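Side-chain contact in ComZ (Thermus thermophilus, PDB 6QVI), which is a competence-associated pilin with a beta-solenoid domain, thought to act as a DNA receptor at the tip of a pilus during natural transformation: residues A[189-194]-A[463-468]. Sequence-based numbering, arbitrary orientation.
Sequences TTYSEV and GNVLFG
The ring of Phe467 drives its edge into one face of Tyr191, a T-shaped pair with centroids 5.2 Å apart and planes almost perpendicular at 87°. The leading atoms are CE1 and CZ of the phenylalanine: Phe467 CE1 comes within 3.9 Å of Tyr191 CE2, displaced toward the rim of the tyrosine ring, while Phe467 CZ lies 4.0 Å from Tyr191 CG. With CG of Tyr191 anti to the carbonyl carbon (chi1 -46°) the ring leans from the loop toward the strand, and chi2 of -79° turns its face to Phe467. The methyl CG2 of its own neighbour Thr190 lies over the opposite face.

Aliphatic contacts flank the rings. Val465 CG1 approaches Tyr191 CD1 obliquely at 4.3 Å, and the other branch of the same valine, CG2, lies over a face of Phe467. From the loop, Val194 CG2 reaches Phe467 CZ at 4.3 Å, again obliquely. The contact between the segments is thus wholly apolar. The phenol hydroxyl of Tyr191 hydrogen-bonds to Glu493 OE2, outside both segments, which helps fix the direction of the ring. Were Tyr191 replaced by an alanine, the Phe467 edge would probably lose the aromatic face it meets, and Glu493 this hydroxyl partner.

In the fold, residues 189-194 belong to the loop after strand 180-187, and they pack on the side chains of strand 465-467. That strand runs parallel between strands 447-449 and 491-496, the stacked-strand arrangement of a beta-solenoid face; Val495 also touches Tyr191, Val465 and Phe467, while His447 meets Val194 and Val465, so the packing continues onto both neighbouring strands.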
loop_
_atom_site.group_PDB
_atom_site.type_symbol
_atom_site.label_atom_id
_atom_site.label_comp_id
_atom_site.label_asym_id
_atom_site.label_seq_id
_atom_site.Cartn_x
_atom_site.Cartn_y
_atom_site.Cartn_z
ATOM N N THR A 189 -10.664 -18.844 7.831
ATOM C CA THR A 189 -11.340 -20.109 8.060
ATOM C C THR A 189 -12.642 -20.237 7.284
ATOM O O THR A 189 -13.091 -21.358 7.046
ATOM C CB THR A 189 -11.590 -20.228 9.553
ATOM O OG1 THR A 189 -12.604 -19.290 9.930
ATOM C CG2 THR A 189 -10.301 -19.884 10.306
ATOM N N THR A 190 -13.246 -19.122 6.869
ATOM C CA THR A 190 -14.502 -19.141 6.121
ATOM C C THR A 190 -14.347 -19.555 4.664
ATOM O O THR A 190 -15.362 -19.649 3.967
ATOM C CB THR A 190 -15.214 -17.786 6.189
ATOM O OG1 THR A 190 -16.554 -17.951 5.712
ATOM C CG2 THR A 190 -14.531 -16.780 5.326
ATOM N N TYR A 191 -13.131 -19.798 4.182
ATOM C CA TYR A 191 -12.909 -20.118 2.781
ATOM C C TYR A 191 -12.368 -21.534 2.644
ATOM O O TYR A 191 -11.743 -22.068 3.566
ATOM C CB TYR A 191 -11.955 -19.115 2.125
ATOM C CG TYR A 191 -12.295 -17.682 2.453
ATOM C CD1 TYR A 191 -13.331 -17.027 1.792
ATOM C CD2 TYR A 191 -11.570 -16.967 3.410
ATOM C CE1 TYR A 191 -13.651 -15.706 2.087
ATOM C CE2 TYR A 191 -11.879 -15.633 3.701
ATOM C CZ TYR A 191 -12.926 -15.023 3.036
ATOM O OH TYR A 191 -13.277 -13.731 3.311
ATOM N N SER A 192 -12.640 -22.144 1.485
ATOM C CA SER A 192 -12.373 -23.563 1.274
ATOM C C SER A 192 -10.893 -23.916 1.285
ATOM O O SER A 192 -10.224 -23.875 0.243
ATOM C CB SER A 192 -12.965 -24.033 -0.059
ATOM O OG SER A 192 -14.232 -23.456 -0.308
ATOM N N GLU A 193 -10.414 -24.336 2.458
ATOM C CA GLU A 193 -9.089 -24.921 2.660
ATOM C C GLU A 193 -7.983 -24.089 2.004
ATOM O O GLU A 193 -7.125 -24.597 1.279
ATOM C CB GLU A 193 -9.081 -26.365 2.170
ATOM C CG GLU A 193 -10.303 -27.179 2.658
ATOM C CD GLU A 193 -10.464 -27.231 4.176
ATOM O OE1 GLU A 193 -10.098 -28.265 4.778
ATOM O OE2 GLU A 193 -10.974 -26.250 4.764
ATOM N N VAL A 194 -7.998 -22.791 2.293
ATOM C CA VAL A 194 -6.971 -21.861 1.846
ATOM C C VAL A 194 -6.165 -21.313 3.002
ATOM O O VAL A 194 -5.286 -20.470 2.791
ATOM C CB VAL A 194 -7.558 -20.698 1.023
ATOM C CG1 VAL A 194 -8.544 -21.226 0.006
ATOM C CG2 VAL A 194 -8.196 -19.642 1.946
ATOM N N GLY A 463 -18.768 -15.227 -6.619
ATOM C CA GLY A 463 -18.389 -16.408 -5.863
ATOM C C GLY A 463 -16.908 -16.584 -5.651
ATOM O O GLY A 463 -16.505 -17.328 -4.744
ATOM N N ASN A 464 -16.102 -15.959 -6.486
ATOM C CA ASN A 464 -14.660 -16.080 -6.433
ATOM C C ASN A 464 -14.096 -14.949 -5.609
ATOM O O ASN A 464 -14.629 -13.837 -5.604
ATOM C CB ASN A 464 -14.121 -16.064 -7.866
ATOM C CG ASN A 464 -14.830 -17.117 -8.721
ATOM O OD1 ASN A 464 -16.038 -17.049 -8.888
ATOM N ND2 ASN A 464 -14.092 -18.024 -9.292
ATOM N N VAL A 465 -13.024 -15.242 -4.897
ATOM C CA VAL A 465 -12.423 -14.291 -3.980
ATOM C C VAL A 465 -10.953 -14.119 -4.340
ATOM O O VAL A 465 -10.263 -15.082 -4.691
ATOM C CB VAL A 465 -12.658 -14.713 -2.503
ATOM C CG1 VAL A 465 -12.074 -16.056 -2.207
ATOM C CG2 VAL A 465 -12.105 -13.678 -1.532
ATOM N N LEU A 466 -10.489 -12.877 -4.294
ATOM C CA LEU A 466 -9.096 -12.547 -4.553
ATOM C C LEU A 466 -8.492 -12.012 -3.274
ATOM O O LEU A 466 -9.048 -11.092 -2.656
ATOM C CB LEU A 466 -8.961 -11.520 -5.668
ATOM C CG LEU A 466 -7.564 -10.965 -5.842
ATOM C CD1 LEU A 466 -6.575 -12.086 -6.176
ATOM C CD2 LEU A 466 -7.667 -10.019 -6.949
ATOM N N PHE A 467 -7.402 -12.628 -2.849
ATOM C CA PHE A 467 -6.670 -12.186 -1.679
ATOM C C PHE A 467 -5.410 -11.476 -2.121
ATOM O O PHE A 467 -4.677 -11.983 -2.977
ATOM C CB PHE A 467 -6.327 -13.360 -0.770
ATOM C CG PHE A 467 -7.483 -14.275 -0.499
ATOM C CD1 PHE A 467 -8.140 -14.242 0.721
ATOM C CD2 PHE A 467 -7.887 -15.206 -1.439
ATOM C CE1 PHE A 467 -9.200 -15.102 0.987
ATOM C CE2 PHE A 467 -8.946 -16.076 -1.173
ATOM C CZ PHE A 467 -9.597 -16.021 0.044
ATOM N N GLY A 468 -5.140 -10.335 -1.511
ATOM C CA GLY A 468 -4.069 -9.494 -1.987
ATOM C C GLY A 468 -4.616 -8.088 -2.109
ATOM O O GLY A 468 -4.842 -7.444 -1.083
#